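CytC3 (Streptomyces, PDB 3GJA) acts as a nonheme iron halogenase, probably placing halogen on an unactivated carbon of its substrate within a cupin-type beta barrel. Local coordinates at residues 121-126 with 142-147; 265-270 with 284-289; 92-97 with 233-238. All coordinates share one frame; numbering follows the deposited sequence.

How the interactions relate
Going from the N terminus, 92-97, at the end of helix 84-94, opens the long loop of interaction 3. Before that loop closes, 121-126 and 142-147 meet and seal the short loop of interaction 1, so 1 lies wholly within 3. Residues 233-238, at the end of strand 230-235, then complete interaction 3. Only afterwards do 265-270 and 284-289 close interaction 2, in series with both. Interactions 1 and 3 touch through a probable backbone hydrogen bond and apolar packing; interaction 2 touches neither. Together they tie the loops around strand 132-133, a helix lying on the main antiparallel sheet, and the loop running into edge strand 289-290.

Interaction 1. Residues 121-126 with 142-147; sequences ATFAHA and AFIGTI. With ACT (acetate ion), chain C.
A single hydroxyl-to-carbonyl bond joins two loops here: Thr-122 OG1 donates to Ile-144 O at 2.7 Å, the one hydrogen bond between 121-126 and 142-147. Both loops belong to the cupin-type barrel of the PhyH family, on either side of strand 132-133 in sequence. The donor approaches at a C=O...OG1 angle of 145° and lies slightly out of the carbonyl plane. Thr-122 holds OG1 between its backbone N and carbonyl carbon (chi1 49°), which sets CG2 beside the N, where it meets Thr-146 CG2 at 3.9 Å. A valine here removes the hydroxyl and would probably leave Ile-144 O without this donor and the two loops less firmly joined. Thr-146 turns its own hydroxyl elsewhere, to Tyr-260 O and Trp-101 NE1. On the more exposed side Phe-123 crosses Ile-144 at about a right angle, Phe-123 CZ lying 3.8 Å from Ile-144 CD1. Further along, the loop helps hold an acetate, probably from the crystallisation liquor, which Lys-62, Arg-102 and Gln-131 also bind: His-125 N donates to its OXT at 2.9 Å, with an N-H...O angle of 158°.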
ATOM      1  N   ALA A 121      10.111  -5.212  -5.968  1.00 38.52           N
ATOM      2  CA  ALA A 121       9.355  -5.607  -7.153  1.00 38.87           C
ATOM      3  C   ALA A 121       7.965  -6.093  -6.739  1.00 40.14           C
ATOM      4  O   ALA A 121       7.716  -6.328  -5.557  1.00 42.45           O
ATOM      5  CB  ALA A 121      10.097  -6.713  -7.891  1.00 36.37           C
ATOM      6  N   THR A 122       7.060  -6.244  -7.699  1.00 39.67           N
ATOM      7  CA  THR A 122       5.713  -6.698  -7.375  1.00 39.73           C
ATOM      8  C   THR A 122       5.456  -8.165  -7.713  1.00 42.12           C
ATOM      9  O   THR A 122       4.302  -8.595  -7.819  1.00 42.21           O
ATOM     10  CB  THR A 122       4.650  -5.837  -8.071  1.00 38.86           C
ATOM     11  OG1 THR A 122       4.966  -5.706  -9.460  1.00 40.09           O
ATOM     12  CG2 THR A 122       4.579  -4.461  -7.426  1.00 37.36           C
ATOM     13  N   PHE A 123       6.531  -8.929  -7.884  1.00 40.47           N
ATOM     14  CA  PHE A 123       6.403 -10.348  -8.184  1.00 40.33           C
ATOM     15  C   PHE A 123       6.066 -11.078  -6.892  1.00 40.53           C
ATOM     16  O   PHE A 123       6.424 -10.625  -5.802  1.00 41.64           O
ATOM     17  CB  PHE A 123       7.716 -10.906  -8.736  1.00 39.99           C
ATOM     18  CG  PHE A 123       8.128 -10.311 -10.051  1.00 44.06           C
ATOM     19  CD1 PHE A 123       7.409 -10.585 -11.211  1.00 43.53           C
ATOM     20  CD2 PHE A 123       9.236  -9.470 -10.132  1.00 42.38           C
ATOM     21  CE1 PHE A 123       7.787 -10.027 -12.435  1.00 43.86           C
ATOM     22  CE2 PHE A 123       9.620  -8.909 -11.345  1.00 43.24           C
ATOM     23  CZ  PHE A 123       8.893  -9.186 -12.500  1.00 44.99           C
ATOM     24  N   ALA A 124       5.378 -12.206  -7.020  1.00 40.34           N
ATOM     25  CA  ALA A 124       5.017 -13.025  -5.871  1.00 40.64           C
ATOM     26  C   ALA A 124       6.269 -13.812  -5.486  1.00 42.93           C
ATOM     27  O   ALA A 124       6.904 -14.443  -6.337  1.00 42.40           O
ATOM     28  CB  ALA A 124       3.891 -13.981  -6.244  1.00 40.94           C
ATOM     29  N   HIS A 125       6.626 -13.784  -4.209  1.00 42.87           N
ATOM     30  CA  HIS A 125       7.818 -14.488  -3.763  1.00 43.64           C
ATOM     31  C   HIS A 125       7.793 -15.996  -4.030  1.00 42.68           C
ATOM     32  O   HIS A 125       8.742 -16.550  -4.583  1.00 43.61           O
ATOM     33  CB  HIS A 125       8.055 -14.233  -2.272  1.00 41.08           C
ATOM     34  CG  HIS A 125       9.407 -14.668  -1.795  1.00 42.30           C
ATOM     35  ND1 HIS A 125       9.877 -14.389  -0.530  1.00 42.46           N
ATOM     36  CD2 HIS A 125      10.396 -15.354  -2.418  1.00 41.49           C
ATOM     37  CE1 HIS A 125      11.095 -14.881  -0.396  1.00 42.35           C
ATOM     38  NE2 HIS A 125      11.434 -15.472  -1.527  1.00 41.20           N
ATOM     39  N   ALA A 126       6.707 -16.652  -3.643  1.00 43.37           N
ATOM     40  CA  ALA A 126       6.586 -18.100  -3.810  1.00 43.93           C
ATOM     41  C   ALA A 126       6.720 -18.644  -5.231  1.00 43.02           C
ATOM     42  O   ALA A 126       7.256 -19.731  -5.430  1.00 43.85           O
ATOM     43  CB  ALA A 126       5.263 -18.568  -3.224  1.00 44.25           C
ATOM     44  N   ALA A 142       6.041  -4.803 -20.102  1.00 60.00           N
ATOM     45  CA  ALA A 142       4.982  -4.156 -19.336  1.00 55.25           C
ATOM     46  C   ALA A 142       5.454  -3.606 -17.991  1.00 52.13           C
ATOM     47  O   ALA A 142       6.196  -4.264 -17.263  1.00 52.04           O
ATOM     48  CB  ALA A 142       3.835  -5.135 -19.120  1.00 54.20           C
ATOM     49  N   PHE A 143       5.018  -2.392 -17.676  1.00 49.27           N
ATOM     50  CA  PHE A 143       5.355  -1.747 -16.413  1.00 47.59           C
ATOM     51  C   PHE A 143       4.653  -2.557 -15.326  1.00 46.17           C
ATOM     52  O   PHE A 143       3.589  -3.126 -15.570  1.00 45.69           O
ATOM     53  CB  PHE A 143       4.847  -0.303 -16.426  1.00 46.85           C
ATOM     54  CG  PHE A 143       5.118   0.457 -15.157  1.00 47.10           C
ATOM     55  CD1 PHE A 143       6.418   0.630 -14.694  1.00 45.58           C
ATOM     56  CD2 PHE A 143       4.067   1.041 -14.447  1.00 46.60           C
ATOM     57  CE1 PHE A 143       6.674   1.377 -13.547  1.00 45.13           C
ATOM     58  CE2 PHE A 143       4.309   1.792 -13.298  1.00 46.15           C
ATOM     59  CZ  PHE A 143       5.614   1.962 -12.845  1.00 46.14           C
ATOM     60  N   ILE A 144       5.242  -2.624 -14.134  1.00 44.54           N
ATOM     61  CA  ILE A 144       4.642  -3.407 -13.054  1.00 42.38           C
ATOM     62  C   ILE A 144       4.613  -2.701 -11.703  1.00 41.13           C
ATOM     63  O   ILE A 144       4.491  -3.352 -10.664  1.00 41.65           O
ATOM     64  CB  ILE A 144       5.388  -4.737 -12.863  1.00 43.42           C
ATOM     65  CG1 ILE A 144       6.842  -4.454 -12.476  1.00 43.15           C
ATOM     66  CG2 ILE A 144       5.332  -5.561 -14.144  1.00 42.64           C
ATOM     67  CD1 ILE A 144       7.602  -5.677 -12.036  1.00 41.74           C
ATOM     68  N   GLY A 145       4.721  -1.379 -11.712  1.00 39.89           N
ATOM     69  CA  GLY A 145       4.713  -0.637 -10.467  1.00 38.64           C
ATOM     70  C   GLY A 145       3.328  -0.386  -9.894  1.00 39.37           C
ATOM     71  O   GLY A 145       2.314  -0.532 -10.579  1.00 37.09           O
ATOM     72  N   THR A 146       3.287  -0.003  -8.623  1.00 37.54           N
ATOM     73  CA  THR A 146       2.030   0.274  -7.952  1.00 37.33           C
ATOM     74  C   THR A 146       2.243   1.398  -6.935  1.00 38.29           C
ATOM     75  O   THR A 146       3.193   1.372  -6.154  1.00 39.45           O
ATOM     76  CB  THR A 146       1.502  -0.985  -7.231  1.00 35.98           C
ATOM     77  OG1 THR A 146       0.250  -0.694  -6.595  1.00 37.86           O
ATOM     78  CG2 THR A 146       2.496  -1.452  -6.172  1.00 35.75           C
ATOM     79  N   ILE A 147       1.376   2.400  -6.972  1.00 37.98           N
ATOM     80  CA  ILE A 147       1.476   3.514  -6.042  1.00 37.46           C
ATOM     81  C   ILE A 147       1.183   2.978  -4.652  1.00 37.91           C
ATOM     82  O   ILE A 147       0.115   2.414  -4.401  1.00 37.79           O
ATOM     83  CB  ILE A 147       0.465   4.623  -6.400  1.00 37.82           C
ATOM     84  CG1 ILE A 147       0.866   5.265  -7.730  1.00 37.10           C
ATOM     85  CG2 ILE A 147       0.409   5.679  -5.292  1.00 35.48           C
ATOM     86  CD1 ILE A 147       2.179   6.007  -7.673  1.00 37.15           C
TER
HETATM   87  C   ACT C 320       4.128 -11.340  -2.543  1.00 54.37           C
HETATM   88  O   ACT C 320       3.858 -10.021  -2.623  1.00 53.95           O
HETATM   89  OXT ACT C 320       5.272 -11.732  -2.644  1.00 54.20           O
HETATM   90  CH3 ACT C 320       3.010 -12.327  -2.330  1.00 52.49           C

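Interaction 2. Residues 265-270 with 284-289; sequences VQVYPG and EKYGAV
Tyr-268 drives the edge of its ring into the face of Tyr-286, a T-shaped pair with planes at 90° and centroids 4.9 Å apart. It packs the end of short strand 266-267, paired antiparallel with 132-133, against the loop that leads into 289-290, an outermost strand of the main antiparallel sheet of this cupin-type barrel. The tight part is buried. Tyr-268 CE2 stands over the centre of the Tyr-286 ring and comes within 3.6 Å of Tyr-286 CZ, while CD2 of the same edge reaches Tyr-286 CE2, also at 3.6 Å. The Tyr-286 ring is carried out to this position by a CG set opposite its backbone N (chi1 169°). Both hydroxyls are engaged outside the two segments: that of Tyr-286 with Trp-101 O, that of Tyr-268 with Arg-102 NH2. Each ring is thus held at its far end as well as across the stack, which should restrict tilting.

Away from the rings the contact slackens. Ala-288 faces 265-270, but Ala-288 CB stays 4.8 Å from its nearest atom there, Val-267 CG2, and the segments run out to solvent at Gly-270 and at Glu-284 and Lys-285. Val-267 itself belongs to the tight side, crossing Tyr-286 at about a right angle: Val-267 CG1 rests 4.0 Å from CE2 and 3.5 Å from the phenolic OH of Tyr-286.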
ATOM      1  N   VAL A 265      -5.042  -1.637 -15.295  1.00 42.16           N
ATOM      2  CA  VAL A 265      -4.061  -2.614 -14.850  1.00 41.35           C
ATOM      3  C   VAL A 265      -4.685  -3.936 -14.428  1.00 42.79           C
ATOM      4  O   VAL A 265      -5.759  -3.970 -13.821  1.00 43.74           O
ATOM      5  CB  VAL A 265      -3.228  -2.057 -13.680  1.00 41.28           C
ATOM      6  CG1 VAL A 265      -2.269  -3.129 -13.152  1.00 39.69           C
ATOM      7  CG2 VAL A 265      -2.465  -0.832 -14.141  1.00 39.26           C
ATOM      8  N   GLN A 266      -4.006  -5.029 -14.751  1.00 43.04           N
ATOM      9  CA  GLN A 266      -4.492  -6.345 -14.375  1.00 45.52           C
ATOM     10  C   GLN A 266      -3.860  -6.804 -13.063  1.00 44.30           C
ATOM     11  O   GLN A 266      -2.636  -6.785 -12.895  1.00 44.33           O
ATOM     12  CB  GLN A 266      -4.191  -7.357 -15.474  1.00 48.42           C
ATOM     13  CG  GLN A 266      -4.843  -7.028 -16.796  1.00 52.57           C
ATOM     14  CD  GLN A 266      -4.794  -8.194 -17.753  1.00 55.41           C
ATOM     15  OE1 GLN A 266      -5.484  -9.197 -17.561  1.00 57.79           O
ATOM     16  NE2 GLN A 266      -3.966  -8.080 -18.783  1.00 56.65           N
ATOM     17  N   VAL A 267      -4.712  -7.220 -12.138  1.00 41.97           N
ATOM     18  CA  VAL A 267      -4.278  -7.679 -10.836  1.00 40.54           C
ATOM     19  C   VAL A 267      -4.340  -9.190 -10.809  1.00 41.41           C
ATOM     20  O   VAL A 267      -5.343  -9.787 -11.191  1.00 41.13           O
ATOM     21  CB  VAL A 267      -5.176  -7.091  -9.737  1.00 40.06           C
ATOM     22  CG1 VAL A 267      -4.800  -7.659  -8.369  1.00 39.70           C
ATOM     23  CG2 VAL A 267      -5.043  -5.578  -9.748  1.00 39.26           C
ATOM     24  N   TYR A 268      -3.263  -9.813 -10.350  1.00 42.07           N
ATOM     25  CA  TYR A 268      -3.215 -11.264 -10.311  1.00 44.08           C
ATOM     26  C   TYR A 268      -3.610 -11.813 -11.695  1.00 46.63           C
ATOM     27  O   TYR A 268      -4.517 -12.631 -11.815  1.00 44.95           O
ATOM     28  CB  TYR A 268      -4.158 -11.787  -9.221  1.00 41.73           C
ATOM     29  CG  TYR A 268      -3.747 -11.392  -7.812  1.00 39.81           C
ATOM     30  CD1 TYR A 268      -2.481 -11.716  -7.319  1.00 39.23           C
ATOM     31  CD2 TYR A 268      -4.627 -10.708  -6.966  1.00 40.22           C
ATOM     32  CE1 TYR A 268      -2.098 -11.374  -6.017  1.00 38.56           C
ATOM     33  CE2 TYR A 268      -4.256 -10.358  -5.659  1.00 38.03           C
ATOM     34  CZ  TYR A 268      -2.992 -10.698  -5.191  1.00 39.76           C
ATOM     35  OH  TYR A 268      -2.623 -10.397  -3.898  1.00 36.81           O
ATOM     36  N   PRO A 269      -2.917 -11.358 -12.756  1.00 49.75           N
ATOM     37  CA  PRO A 269      -3.190 -11.797 -14.129  1.00 53.54           C
ATOM     38  C   PRO A 269      -3.181 -13.314 -14.238  1.00 56.60           C
ATOM     39  O   PRO A 269      -2.522 -13.999 -13.453  1.00 56.15           O
ATOM     40  CB  PRO A 269      -2.071 -11.140 -14.934  1.00 53.71           C
ATOM     41  CG  PRO A 269      -0.944 -11.072 -13.951  1.00 53.24           C
ATOM     42  CD  PRO A 269      -1.657 -10.594 -12.701  1.00 50.88           C
ATOM     43  N   GLY A 270      -3.892 -13.837 -15.228  1.00 60.34           N
ATOM     44  CA  GLY A 270      -3.986 -15.276 -15.359  1.00 64.93           C
ATOM     45  C   GLY A 270      -4.921 -15.613 -14.219  1.00 67.44           C
ATOM     46  O   GLY A 270      -6.030 -15.081 -14.161  1.00 68.49           O
ATOM     47  N   GLU A 284      -9.945 -16.931  -3.746  1.00 43.37           N
ATOM     48  CA  GLU A 284     -11.374 -17.214  -3.660  1.00 45.86           C
ATOM     49  C   GLU A 284     -12.206 -15.986  -3.293  1.00 46.03           C
ATOM     50  O   GLU A 284     -13.105 -15.592  -4.037  1.00 46.54           O
ATOM     51  CB  GLU A 284     -11.638 -18.324  -2.645  1.00 48.27           C
ATOM     52  CG  GLU A 284     -13.068 -18.826  -2.653  1.00 55.02           C
ATOM     53  CD  GLU A 284     -13.316 -19.868  -1.580  1.00 60.39           C
ATOM     54  OE1 GLU A 284     -12.555 -20.860  -1.534  1.00 63.57           O
ATOM     55  OE2 GLU A 284     -14.269 -19.697  -0.783  1.00 61.75           O
ATOM     56  N   LYS A 285     -11.909 -15.370  -2.153  1.00 45.91           N
ATOM     57  CA  LYS A 285     -12.665 -14.199  -1.728  1.00 45.12           C
ATOM     58  C   LYS A 285     -11.931 -12.883  -1.957  1.00 44.10           C
ATOM     59  O   LYS A 285     -12.296 -11.858  -1.383  1.00 44.33           O
ATOM     60  CB  LYS A 285     -13.040 -14.330  -0.253  1.00 46.88           C
ATOM     61  CG  LYS A 285     -13.848 -15.575   0.056  1.00 50.48           C
ATOM     62  CD  LYS A 285     -14.136 -15.699   1.540  1.00 53.53           C
ATOM     63  CE  LYS A 285     -14.801 -17.026   1.858  1.00 56.28           C
ATOM     64  NZ  LYS A 285     -14.983 -17.212   3.327  1.00 59.04           N
ATOM     65  N   TYR A 286     -10.897 -12.902  -2.791  1.00 42.15           N
ATOM     66  CA  TYR A 286     -10.164 -11.675  -3.058  1.00 41.10           C
ATOM     67  C   TYR A 286     -10.897 -10.798  -4.050  1.00 42.01           C
ATOM     68  O   TYR A 286     -11.643 -11.283  -4.900  1.00 43.61           O
ATOM     69  CB  TYR A 286      -8.769 -11.950  -3.629  1.00 39.83           C
ATOM     70  CG  TYR A 286      -8.111 -10.680  -4.143  1.00 37.32           C
ATOM     71  CD1 TYR A 286      -7.490  -9.786  -3.265  1.00 37.44           C
ATOM     72  CD2 TYR A 286      -8.202 -10.318  -5.489  1.00 36.66           C
ATOM     73  CE1 TYR A 286      -6.982  -8.562  -3.711  1.00 34.48           C
ATOM     74  CE2 TYR A 286      -7.700  -9.094  -5.947  1.00 35.75           C
ATOM     75  CZ  TYR A 286      -7.092  -8.217  -5.047  1.00 36.86           C
ATOM     76  OH  TYR A 286      -6.613  -6.990  -5.484  1.00 36.74           O
ATOM     77  N   GLY A 287     -10.655  -9.497  -3.945  1.00 41.38           N
ATOM     78  CA  GLY A 287     -11.249  -8.554  -4.860  1.00 37.90           C
ATOM     79  C   GLY A 287     -10.495  -7.246  -4.780  1.00 38.41           C
ATOM     80  O   GLY A 287     -10.039  -6.859  -3.709  1.00 37.35           O
ATOM     81  N   ALA A 288     -10.328  -6.584  -5.915  1.00 37.66           N
ATOM     82  CA  ALA A 288      -9.678  -5.287  -5.935  1.00 38.46           C
ATOM     83  C   ALA A 288     -10.809  -4.304  -5.615  1.00 38.64           C
ATOM     84  O   ALA A 288     -11.974  -4.569  -5.917  1.00 38.65           O
ATOM     85  CB  ALA A 288      -9.092  -5.003  -7.315  1.00 37.08           C
ATOM     86  N   VAL A 289     -10.474  -3.182  -4.993  1.00 38.85           N
ATOM     87  CA  VAL A 289     -11.483  -2.199  -4.628  1.00 37.58           C
ATOM     88  C   VAL A 289     -11.403  -0.952  -5.488  1.00 38.83           C
ATOM     89  O   VAL A 289     -10.350  -0.320  -5.587  1.00 39.18           O
ATOM     90  CB  VAL A 289     -11.338  -1.783  -3.144  1.00 38.14           C
ATOM     91  CG1 VAL A 289     -12.304  -0.644  -2.817  1.00 36.44           C
ATOM     92  CG2 VAL A 289     -11.610  -2.981  -2.242  1.00 36.54           C
TER

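Interaction 3. Residues 92-97 with 233-238; sequences SLIGRN and IFWSNT
Ile-94 lays one methyl against the six-membered ring of Trp-235, and with Leu-93 it fastens the C-terminal end of helix 84-94 to the end of strand 230-235, a strand of the main sheet in the cupin-type barrel. Ile-94 CB points toward the strand but stands back from the indole, leaving the touching to its branches. CG2, beside the backbone N, is the branch that makes the contact: it lies 3.6 Å from Trp-235 CH2 and 3.9 Å from CZ2, approaching the ring obliquely. CG1 occupies the slot between backbone N and carbonyl carbon (chi1 58°) and heads away from the indole. At the tip, Ile-94 CD1 lies 3.6 Å from Ile-147 CG1, on the neighbouring strand 147-152; Pro-262 of strand 253-262 also touches this side chain. The two arms of Ile-94 thus reach different strands: CG2 the tryptophan of 230-235, CD1 the isoleucine of 147-152.

Trp-235 is braced in turn by Phe-143, edge-to-face, and by Phe-20. Its backbone starts a type I turn, closed by Thr-238 N donating to Trp-235 O at 2.9 Å, which takes the chain off the strand. On the helix side, Gly-95 leaves helical angles with a positive phi of 110°, where a side chain would jam against the preceding carbonyl oxygen. Looser than the tryptophan contact is that of Leu-93, whose CD2 approaches Ile-233 CG2 at 4.3 Å. The contacts between the two segments are all apolar, so the fit rests on the shapes of methyls and indole and on partial removal of water, not on directional bonds.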
ATOM      1  N   SER A  92      -4.355  12.052  -8.356  1.00 43.11           N
ATOM      2  CA  SER A  92      -3.664  13.137  -9.040  1.00 44.24           C
ATOM      3  C   SER A  92      -2.417  12.594  -9.738  1.00 45.58           C
ATOM      4  O   SER A  92      -1.865  13.240 -10.629  1.00 46.81           O
ATOM      5  CB  SER A  92      -3.223  14.203  -8.039  1.00 43.75           C
ATOM      6  OG  SER A  92      -4.282  14.577  -7.186  1.00 49.08           O
ATOM      7  N   LEU A  93      -1.979  11.406  -9.333  1.00 44.78           N
ATOM      8  CA  LEU A  93      -0.775  10.806  -9.892  1.00 44.59           C
ATOM      9  C   LEU A  93      -1.001   9.791 -10.995  1.00 43.48           C
ATOM     10  O   LEU A  93      -0.334   9.832 -12.027  1.00 42.71           O
ATOM     11  CB  LEU A  93       0.037  10.149  -8.771  1.00 45.47           C
ATOM     12  CG  LEU A  93       1.011  10.979  -7.925  1.00 46.02           C
ATOM     13  CD1 LEU A  93       0.512  12.381  -7.712  1.00 46.07           C
ATOM     14  CD2 LEU A  93       1.222  10.265  -6.596  1.00 44.82           C
ATOM     15  N   ILE A  94      -1.934   8.873 -10.785  1.00 44.02           N
ATOM     16  CA  ILE A  94      -2.183   7.845 -11.784  1.00 43.38           C
ATOM     17  C   ILE A  94      -3.621   7.743 -12.293  1.00 45.58           C
ATOM     18  O   ILE A  94      -3.979   6.759 -12.945  1.00 45.78           O
ATOM     19  CB  ILE A  94      -1.730   6.468 -11.259  1.00 42.23           C
ATOM     20  CG1 ILE A  94      -2.462   6.129  -9.959  1.00 40.46           C
ATOM     21  CG2 ILE A  94      -0.221   6.483 -11.012  1.00 42.26           C
ATOM     22  CD1 ILE A  94      -2.198   4.719  -9.467  1.00 37.54           C
ATOM     23  N   GLY A  95      -4.444   8.747 -11.995  1.00 44.98           N
ATOM     24  CA  GLY A  95      -5.815   8.734 -12.483  1.00 46.84           C
ATOM     25  C   GLY A  95      -6.908   8.513 -11.456  1.00 48.18           C
ATOM     26  O   GLY A  95      -6.696   7.840 -10.448  1.00 48.70           O
ATOM     27  N   ARG A  96      -8.088   9.069 -11.724  1.00 49.23           N
ATOM     28  CA  ARG A  96      -9.220   8.942 -10.810  1.00 50.66           C
ATOM     29  C   ARG A  96      -9.951   7.607 -10.837  1.00 48.78           C
ATOM     30  O   ARG A  96     -10.768   7.338  -9.965  1.00 49.23           O
ATOM     31  CB  ARG A  96     -10.216  10.076 -11.029  1.00 53.58           C
ATOM     32  CG  ARG A  96      -9.874  11.334 -10.254  1.00 58.38           C
ATOM     33  CD  ARG A  96      -8.577  11.947 -10.734  1.00 62.67           C
ATOM     34  NE  ARG A  96      -8.259  13.172 -10.003  1.00 67.36           N
ATOM     35  CZ  ARG A  96      -7.292  14.019 -10.347  1.00 69.00           C
ATOM     36  NH1 ARG A  96      -6.543  13.779 -11.419  1.00 69.08           N
ATOM     37  NH2 ARG A  96      -7.074  15.106  -9.619  1.00 70.03           N
ATOM     38  N   ASN A  97      -9.682   6.775 -11.835  1.00 47.00           N
ATOM     39  CA  ASN A  97     -10.312   5.461 -11.868  1.00 45.96           C
ATOM     40  C   ASN A  97      -9.326   4.562 -11.124  1.00 46.18           C
ATOM     41  O   ASN A  97      -8.551   3.833 -11.736  1.00 45.28           O
ATOM     42  CB  ASN A  97     -10.525   4.992 -13.313  1.00 44.32           C
ATOM     43  CG  ASN A  97     -11.528   5.861 -14.064  1.00 47.25           C
ATOM     44  OD1 ASN A  97     -12.568   6.244 -13.521  1.00 44.90           O
ATOM     45  ND2 ASN A  97     -11.225   6.166 -15.321  1.00 46.68           N
ATOM     46  N   ILE A 233       3.948   8.662   0.156  1.00 32.25           N
ATOM     47  CA  ILE A 233       3.430   8.019  -1.033  1.00 34.00           C
ATOM     48  C   ILE A 233       4.596   7.811  -1.982  1.00 35.44           C
ATOM     49  O   ILE A 233       5.391   8.730  -2.210  1.00 36.55           O
ATOM     50  CB  ILE A 233       2.344   8.889  -1.710  1.00 36.04           C
ATOM     51  CG1 ILE A 233       1.226   9.193  -0.700  1.00 35.11           C
ATOM     52  CG2 ILE A 233       1.783   8.165  -2.940  1.00 34.02           C
ATOM     53  CD1 ILE A 233       0.085  10.026  -1.259  1.00 34.67           C
ATOM     54  N   PHE A 234       4.702   6.607  -2.531  1.00 34.99           N
ATOM     55  CA  PHE A 234       5.796   6.298  -3.441  1.00 34.23           C
ATOM     56  C   PHE A 234       5.494   5.129  -4.355  1.00 35.09           C
ATOM     57  O   PHE A 234       4.654   4.277  -4.048  1.00 36.30           O
ATOM     58  CB  PHE A 234       7.055   5.955  -2.639  1.00 34.96           C
ATOM     59  CG  PHE A 234       6.872   4.802  -1.671  1.00 34.81           C
ATOM     60  CD1 PHE A 234       6.409   5.025  -0.374  1.00 35.67           C
ATOM     61  CD2 PHE A 234       7.177   3.496  -2.053  1.00 35.33           C
ATOM     62  CE1 PHE A 234       6.258   3.964   0.534  1.00 35.32           C
ATOM     63  CE2 PHE A 234       7.029   2.424  -1.154  1.00 36.15           C
ATOM     64  CZ  PHE A 234       6.568   2.662   0.143  1.00 35.12           C
ATOM     65  N   TRP A 235       6.186   5.091  -5.487  1.00 35.23           N
ATOM     66  CA  TRP A 235       6.047   3.978  -6.410  1.00 34.10           C
ATOM     67  C   TRP A 235       6.680   2.814  -5.656  1.00 34.20           C
ATOM     68  O   TRP A 235       7.732   2.975  -5.035  1.00 31.86           O
ATOM     69  CB  TRP A 235       6.838   4.232  -7.691  1.00 35.38           C
ATOM     70  CG  TRP A 235       6.122   5.052  -8.710  1.00 36.42           C
ATOM     71  CD1 TRP A 235       6.458   6.304  -9.138  1.00 35.92           C
ATOM     72  CD2 TRP A 235       4.980   4.655  -9.478  1.00 36.36           C
ATOM     73  NE1 TRP A 235       5.602   6.708 -10.130  1.00 37.80           N
ATOM     74  CE2 TRP A 235       4.683   5.715 -10.360  1.00 37.01           C
ATOM     75  CE3 TRP A 235       4.179   3.504  -9.506  1.00 36.06           C
ATOM     76  CZ2 TRP A 235       3.617   5.662 -11.267  1.00 35.91           C
ATOM     77  CZ3 TRP A 235       3.117   3.450 -10.410  1.00 37.45           C
ATOM     78  CH2 TRP A 235       2.847   4.525 -11.278  1.00 36.90           C
ATOM     79  N   SER A 236       6.040   1.653  -5.702  1.00 33.65           N
ATOM     80  CA  SER A 236       6.546   0.475  -5.010  1.00 35.32           C
ATOM     81  C   SER A 236       8.008   0.154  -5.347  1.00 36.69           C
ATOM     82  O   SER A 236       8.725  -0.429  -4.531  1.00 35.83           O
ATOM     83  CB  SER A 236       5.675  -0.731  -5.357  1.00 33.42           C
ATOM     84  OG  SER A 236       5.573  -0.875  -6.768  1.00 33.95           O
ATOM     85  N   ASN A 237       8.445   0.536  -6.543  1.00 38.41           N
ATOM     86  CA  ASN A 237       9.810   0.256  -6.988  1.00 40.50           C
ATOM     87  C   ASN A 237      10.799   1.412  -6.829  1.00 40.89           C
ATOM     88  O   ASN A 237      11.900   1.367  -7.373  1.00 40.13           O
ATOM     89  CB  ASN A 237       9.788  -0.198  -8.449  1.00 42.68           C
ATOM     90  CG  ASN A 237       9.284   0.879  -9.387  1.00 47.91           C
ATOM     91  OD1 ASN A 237       8.302   1.562  -9.095  1.00 50.47           O
ATOM     92  ND2 ASN A 237       9.946   1.028 -10.532  1.00 52.09           N
ATOM     93  N   THR A 238      10.415   2.442  -6.083  1.00 39.12           N
ATOM     94  CA  THR A 238      11.305   3.578  -5.885  1.00 39.29           C
ATOM     95  C   THR A 238      12.509   3.186  -5.037  1.00 37.87           C
ATOM     96  O   THR A 238      12.391   2.429  -4.076  1.00 37.90           O
ATOM     97  CB  THR A 238      10.572   4.749  -5.203  1.00 39.43           C
ATOM     98  OG1 THR A 238       9.519   5.204  -6.060  1.00 44.41           O
ATOM     99  CG2 THR A 238      11.530   5.898  -4.924  1.00 38.01           C
TER